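Local structure of RagA protein (Porphyromonas gingivalis, 6SLN) at residues A[628-633]-A[687-692]; A[513-518]-A[576-581]. The protein probably imports substrates across the outer membrane, acting as a TonB-dependent receptor built from a beta-barrel and an internal plug domain. All coordinates share one frame; numbering follows the deposited sequence.

How the contacts relate
Both contacts are antiparallel strand pairings in the wall of the same beta-barrel, with centres 21 Å apart and nearest atoms about 11 Å apart, so they do not touch. Contact 2 comes first along the chain and is complete before contact 1 opens. It joins strands 515-540 and 561-580, while contact 1 joins strands 627-641 and 678-691. Each strand pairs with the next, and 584-595 and 604-614 fill the wall between the two contacts. In both, a strand start meets a strand end, which places them near the same rim of the barrel, probably the periplasmic one, where turns link successive transmembrane strands of this receptor.

Contact 1. Residues A[628-633]-A[687-692]; sequences SDLRLK and LAAGAF
Ser628 and Asp629 share one partner, Gly690, and form a classic beta bulge: both backbone N-H groups point at the same carbonyl. Ser628 N lies 2.9 Å and Asp629 N 3.1 Å from Gly690 O, each donor above the carbonyl plane. The hydroxyl of Ser628, held between its own backbone N and carbonyl carbon (chi1 69°), is hydrogen-bonded to Asn693 O, in the turn just after strand 678-691. Asp629 O then takes Gly690 N at 2.8 Å, this time in the carbonyl plane on a lone pair. The carboxylate of Asp629 makes no contact with the partner strand and instead forms a salt bridge along its own strand, Asp629 OD2 to Arg631 NH1 at 2.7 Å. Leu630 stands on the other face in a non-hydrogen-bonded pair with Ala689, its side chain crossing that of Leu687 obliquely, CD2 against CD1 at 3.9 Å. Regular pairing returns at Arg631, whose N reaches Ala688 O at 3.0 Å in a nearly straight bond (175°), while Arg631 O accepts from Ala688 N. The arginine chain bends at chi3 (-53°), and its NH2 comes within 3.6 Å of Ala688 CB. Leu632, with CG anti to the backbone N, brings CD2 to the same Leu687 CD1, so this one methyl lies close to both leucines. Lys633 turns to the Arg631 side, where its NZ makes a salt bridge with Glu699 and a weak hydrogen bond to Gly100 O of the plug. This patch of the wall is therefore amphipathic: Asp629, Arg631 and Lys633 put charge on one face, which the Gly100 contact suggests is turned toward the plug. Leu630, Leu632, Leu687 and Ala689 form an apolar face, possibly the barrel's outer surface, with helix 616-621 lying against the leucines of 628-633.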
loop_
_atom_site.group_PDB
_atom_site.type_symbol
_atom_site.label_atom_id
_atom_site.label_comp_id
_atom_site.label_asym_id
_atom_site.label_seq_id
_atom_site.Cartn_x
_atom_site.Cartn_y
_atom_site.Cartn_z
ATOM N N SER A 628 -12.932 -10.439 62.901
ATOM C CA SER A 628 -12.797 -9.004 62.717
ATOM C C SER A 628 -13.571 -8.451 61.530
ATOM O O SER A 628 -13.690 -7.225 61.419
ATOM C CB SER A 628 -11.319 -8.624 62.563
ATOM O OG SER A 628 -10.798 -9.106 61.323
ATOM N N ASP A 629 -14.082 -9.295 60.639
ATOM C CA ASP A 629 -15.051 -8.836 59.653
ATOM C C ASP A 629 -15.734 -10.043 59.028
ATOM O O ASP A 629 -15.100 -11.074 58.798
ATOM C CB ASP A 629 -14.415 -7.969 58.555
ATOM C CG ASP A 629 -15.436 -7.047 57.885
ATOM O OD1 ASP A 629 -16.626 -7.094 58.282
ATOM O OD2 ASP A 629 -15.060 -6.283 56.966
ATOM N N LEU A 630 -17.035 -9.909 58.783
ATOM C CA LEU A 630 -17.805 -10.905 58.053
ATOM C C LEU A 630 -18.796 -10.161 57.172
ATOM O O LEU A 630 -19.482 -9.250 57.646
ATOM C CB LEU A 630 -18.537 -11.860 59.006
ATOM C CG LEU A 630 -18.674 -13.298 58.510
ATOM C CD1 LEU A 630 -19.029 -14.201 59.655
ATOM C CD2 LEU A 630 -19.723 -13.403 57.419
ATOM N N ARG A 631 -18.853 -10.539 55.896
ATOM C CA ARG A 631 -19.819 -9.969 54.970
ATOM C C ARG A 631 -20.430 -11.076 54.121
ATOM O O ARG A 631 -19.774 -12.063 53.773
ATOM C CB ARG A 631 -19.192 -8.897 54.073
ATOM C CG ARG A 631 -18.751 -7.646 54.813
ATOM C CD ARG A 631 -18.223 -6.595 53.854
ATOM N NE ARG A 631 -17.184 -7.122 52.968
ATOM C CZ ARG A 631 -15.883 -7.067 53.226
ATOM N NH1 ARG A 631 -15.456 -6.508 54.352
ATOM N NH2 ARG A 631 -15.012 -7.573 52.362
ATOM N N LEU A 632 -21.711 -10.897 53.812
ATOM C CA LEU A 632 -22.494 -11.804 52.988
ATOM C C LEU A 632 -22.995 -11.007 51.791
ATOM O O LEU A 632 -23.448 -9.868 51.946
ATOM C CB LEU A 632 -23.641 -12.405 53.821
ATOM C CG LEU A 632 -24.655 -13.448 53.344
ATOM C CD1 LEU A 632 -25.637 -12.844 52.371
ATOM C CD2 LEU A 632 -23.964 -14.632 52.728
ATOM N N LYS A 633 -22.879 -11.577 50.597
ATOM C CA LYS A 633 -23.202 -10.839 49.386
ATOM C C LYS A 633 -23.783 -11.786 48.352
ATOM O O LYS A 633 -23.264 -12.888 48.153
ATOM C CB LYS A 633 -21.959 -10.130 48.808
ATOM C CG LYS A 633 -20.646 -10.884 49.009
ATOM C CD LYS A 633 -19.428 -9.964 48.940
ATOM C CE LYS A 633 -19.058 -9.602 47.500
ATOM N NZ LYS A 633 -18.406 -10.714 46.737
ATOM N N LEU A 687 -19.253 -14.884 50.383
ATOM C CA LEU A 687 -19.004 -14.704 51.808
ATOM C C LEU A 687 -17.568 -14.238 51.991
ATOM O O LEU A 687 -16.640 -15.016 51.762
ATOM C CB LEU A 687 -19.249 -15.997 52.568
ATOM C CG LEU A 687 -19.565 -15.790 54.041
ATOM C CD1 LEU A 687 -20.938 -15.177 54.212
ATOM C CD2 LEU A 687 -19.444 -17.105 54.820
ATOM N N ALA A 688 -17.389 -12.982 52.391
ATOM C CA ALA A 688 -16.092 -12.478 52.815
ATOM C C ALA A 688 -15.961 -12.631 54.328
ATOM O O ALA A 688 -16.956 -12.745 55.045
ATOM C CB ALA A 688 -15.910 -11.010 52.411
ATOM N N ALA A 689 -14.719 -12.637 54.810
ATOM C CA ALA A 689 -14.457 -12.680 56.245
ATOM C C ALA A 689 -12.977 -12.409 56.504
ATOM O O ALA A 689 -12.138 -12.489 55.600
ATOM C CB ALA A 689 -14.879 -14.019 56.857
ATOM N N GLY A 690 -12.677 -12.073 57.761
ATOM C CA GLY A 690 -11.316 -11.890 58.233
ATOM C C GLY A 690 -11.253 -12.076 59.733
ATOM O O GLY A 690 -12.225 -11.804 60.446
ATOM N N ALA A 691 -10.109 -12.556 60.219
ATOM C CA ALA A 691 -9.970 -12.897 61.631
ATOM C C ALA A 691 -8.640 -12.388 62.172
ATOM O O ALA A 691 -7.735 -12.022 61.418
ATOM C CB ALA A 691 -10.088 -14.410 61.855
ATOM N N PHE A 692 -8.538 -12.380 63.506
ATOM C CA PHE A 692 -7.344 -11.967 64.243
ATOM C C PHE A 692 -6.879 -10.587 63.794
ATOM O O PHE A 692 -5.965 -10.472 62.969
ATOM C CB PHE A 692 -6.232 -13.007 64.081
ATOM C CG PHE A 692 -6.710 -14.427 64.224
ATOM C CD1 PHE A 692 -6.992 -15.194 63.108
ATOM C CD2 PHE A 692 -6.876 -14.991 65.474
ATOM C CE1 PHE A 692 -7.434 -16.496 63.241
ATOM C CE2 PHE A 692 -7.321 -16.295 65.613
ATOM C CZ PHE A 692 -7.599 -17.047 64.498
#

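Contact 2. Residues A[513-518]-A[576-581]; sequences EKHDLT and FNYGFD
At one rim of the beta-barrel, an antiparallel pair of wall strands closes beside an aromatic cluster of His515, Tyr578 and Phe580. The axes of 515-518 and 576-580 come within 4.6 Å and run antiparallel, at 175°. His515 faces Phe580 in a non-hydrogen-bonded pair, with CG anti to the carbonyl carbon (chi1 -67°), which lays the imidazole alongside both neighbours. Phe580 CD1 sits over one face of the imidazole, the two planes near parallel (27°) but slid so far that the rings barely overlap. Tyr578 meets the imidazole rim to rim instead, its OH at the edge making a weak hydrogen bond with His515 ND1, though the hydroxyl position is less certain in the model. Leu517 CD1 packs 4.0 Å from Tyr578 CB, the two side chains crossing at about a right angle. Backbone bonds fix the register: Asp516 N reaches Gly579 O at 3.2 Å, answered by a weak return bond from Gly579 N. Thr518 and Asn577 exchange a shorter reciprocal pair, Thr518 N to Asn577 O and Asn577 N to Thr518 O, both 2.7 Å and both in the carbonyl plane. Past the strand end, Asp581 N donates to Lys514 O at 2.7 Å, and Lys514 NZ forms a salt bridge with Asp581 OD1 at 3.4 Å, the two side chains lying side by side and pointing the same way. On the opposite face from the aromatics, Asp516 OD2 is hydrogen-bonded to Ser510. Strand 487-510 flanks one side, where Leu517 touches Phe509; strand 584-595 flanks the other, where Phe576 packs on Phe588, and the Phe580 ring also meets Trp583, in the turn leading into strand 584-595.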
loop_
_atom_site.group_PDB
_atom_site.type_symbol
_atom_site.label_atom_id
_atom_site.label_comp_id
_atom_site.label_asym_id
_atom_site.label_seq_id
_atom_site.Cartn_x
_atom_site.Cartn_y
_atom_site.Cartn_z
ATOM N N GLU A 513 -29.473 10.046 57.617
ATOM C CA GLU A 513 -28.404 9.597 58.521
ATOM C C GLU A 513 -28.336 8.082 58.423
ATOM O O GLU A 513 -27.248 7.499 58.382
ATOM C CB GLU A 513 -28.606 10.014 59.990
ATOM C CG GLU A 513 -27.340 10.286 60.825
ATOM C CD GLU A 513 -26.666 9.042 61.406
ATOM O OE1 GLU A 513 -27.143 7.914 61.144
ATOM O OE2 GLU A 513 -25.666 9.206 62.149
ATOM N N LYS A 514 -29.499 7.442 58.348
ATOM C CA LYS A 514 -29.586 5.996 58.254
ATOM C C LYS A 514 -29.975 5.519 56.856
ATOM O O LYS A 514 -30.288 4.337 56.681
ATOM C CB LYS A 514 -30.586 5.490 59.286
ATOM C CG LYS A 514 -30.206 5.780 60.728
ATOM C CD LYS A 514 -31.162 5.086 61.676
ATOM C CE LYS A 514 -30.683 3.700 62.019
ATOM N NZ LYS A 514 -31.498 3.032 63.079
ATOM N N HIS A 515 -29.963 6.401 55.856
ATOM C CA HIS A 515 -30.370 6.017 54.503
ATOM C C HIS A 515 -29.541 6.819 53.507
ATOM O O HIS A 515 -29.717 8.036 53.391
ATOM C CB HIS A 515 -31.859 6.266 54.280
ATOM C CG HIS A 515 -32.760 5.383 55.085
ATOM N ND1 HIS A 515 -33.170 4.139 54.653
ATOM C CD2 HIS A 515 -33.352 5.574 56.289
ATOM C CE1 HIS A 515 -33.972 3.602 55.557
ATOM N NE2 HIS A 515 -34.095 4.451 56.561
ATOM N N ASP A 516 -28.646 6.146 52.790
ATOM C CA ASP A 516 -27.869 6.756 51.717
ATOM C C ASP A 516 -28.297 6.142 50.397
ATOM O O ASP A 516 -28.308 4.918 50.253
ATOM C CB ASP A 516 -26.366 6.550 51.922
ATOM C CG ASP A 516 -25.846 7.243 53.162
ATOM O OD1 ASP A 516 -25.414 6.539 54.107
ATOM O OD2 ASP A 516 -25.872 8.495 53.186
ATOM N N LEU A 517 -28.656 6.982 49.442
ATOM C CA LEU A 517 -28.963 6.511 48.104
ATOM C C LEU A 517 -27.985 7.136 47.117
ATOM O O LEU A 517 -27.593 8.299 47.260
ATOM C CB LEU A 517 -30.408 6.830 47.716
ATOM C CG LEU A 517 -30.833 6.277 46.352
ATOM C CD1 LEU A 517 -31.114 4.784 46.446
ATOM C CD2 LEU A 517 -32.042 7.025 45.797
ATOM N N THR A 518 -27.570 6.344 46.136
ATOM C CA THR A 518 -26.714 6.807 45.058
ATOM C C THR A 518 -27.349 6.396 43.742
ATOM O O THR A 518 -27.716 5.229 43.561
ATOM C CB THR A 518 -25.300 6.229 45.174
ATOM O OG1 THR A 518 -24.671 6.748 46.351
ATOM C CG2 THR A 518 -24.487 6.591 43.947
ATOM N N PHE A 576 -27.750 1.971 40.733
ATOM C CA PHE A 576 -28.317 2.554 41.941
ATOM C C PHE A 576 -27.779 1.821 43.156
ATOM O O PHE A 576 -27.640 0.595 43.136
ATOM C CB PHE A 576 -29.832 2.483 41.911
ATOM C CG PHE A 576 -30.433 3.234 40.782
ATOM C CD1 PHE A 576 -30.761 4.570 40.926
ATOM C CD2 PHE A 576 -30.648 2.619 39.564
ATOM C CE1 PHE A 576 -31.314 5.278 39.880
ATOM C CE2 PHE A 576 -31.194 3.324 38.502
ATOM C CZ PHE A 576 -31.531 4.656 38.666
ATOM N N ASN A 577 -27.488 2.581 44.215
ATOM C CA ASN A 577 -26.852 2.060 45.423
ATOM C C ASN A 577 -27.582 2.598 46.643
ATOM O O ASN A 577 -27.558 3.804 46.908
ATOM C CB ASN A 577 -25.374 2.437 45.473
ATOM C CG ASN A 577 -24.695 2.272 44.139
ATOM O OD1 ASN A 577 -24.593 1.161 43.624
ATOM N ND2 ASN A 577 -24.228 3.380 43.563
ATOM N N TYR A 578 -28.206 1.700 47.395
ATOM C CA TYR A 578 -28.945 2.033 48.600
ATOM C C TYR A 578 -28.208 1.498 49.826
ATOM O O TYR A 578 -27.549 0.456 49.770
ATOM C CB TYR A 578 -30.348 1.447 48.513
ATOM C CG TYR A 578 -31.200 1.655 49.726
ATOM C CD1 TYR A 578 -31.095 0.813 50.823
ATOM C CD2 TYR A 578 -32.142 2.672 49.762
ATOM C CE1 TYR A 578 -31.881 0.994 51.935
ATOM C CE2 TYR A 578 -32.943 2.857 50.871
ATOM C CZ TYR A 578 -32.802 2.016 51.954
ATOM O OH TYR A 578 -33.583 2.193 53.064
ATOM N N GLY A 579 -28.319 2.217 50.941
ATOM C CA GLY A 579 -27.586 1.831 52.131
ATOM C C GLY A 579 -28.253 2.165 53.451
ATOM O O GLY A 579 -27.993 3.226 54.025
ATOM N N PHE A 580 -29.089 1.255 53.958
ATOM C CA PHE A 580 -29.790 1.480 55.216
ATOM C C PHE A 580 -28.889 1.177 56.405
ATOM O O PHE A 580 -28.208 0.148 56.444
ATOM C CB PHE A 580 -31.052 0.621 55.310
ATOM C CG PHE A 580 -31.659 0.595 56.690
ATOM C CD1 PHE A 580 -31.973 1.777 57.351
ATOM C CD2 PHE A 580 -31.901 -0.601 57.333
ATOM C CE1 PHE A 580 -32.517 1.765 58.619
ATOM C CE2 PHE A 580 -32.455 -0.619 58.604
ATOM C CZ PHE A 580 -32.760 0.565 59.247
ATOM N N ASP A 581 -28.930 2.065 57.399
ATOM C CA ASP A 581 -27.975 2.055 58.502
ATOM C C ASP A 581 -26.602 1.990 57.845
ATOM O O ASP A 581 -26.354 2.732 56.880
ATOM C CB ASP A 581 -28.288 0.921 59.456
ATOM C CG ASP A 581 -28.186 1.321 60.914
ATOM O OD1 ASP A 581 -29.142 1.069 61.684
ATOM O OD2 ASP A 581 -27.142 1.886 61.291
#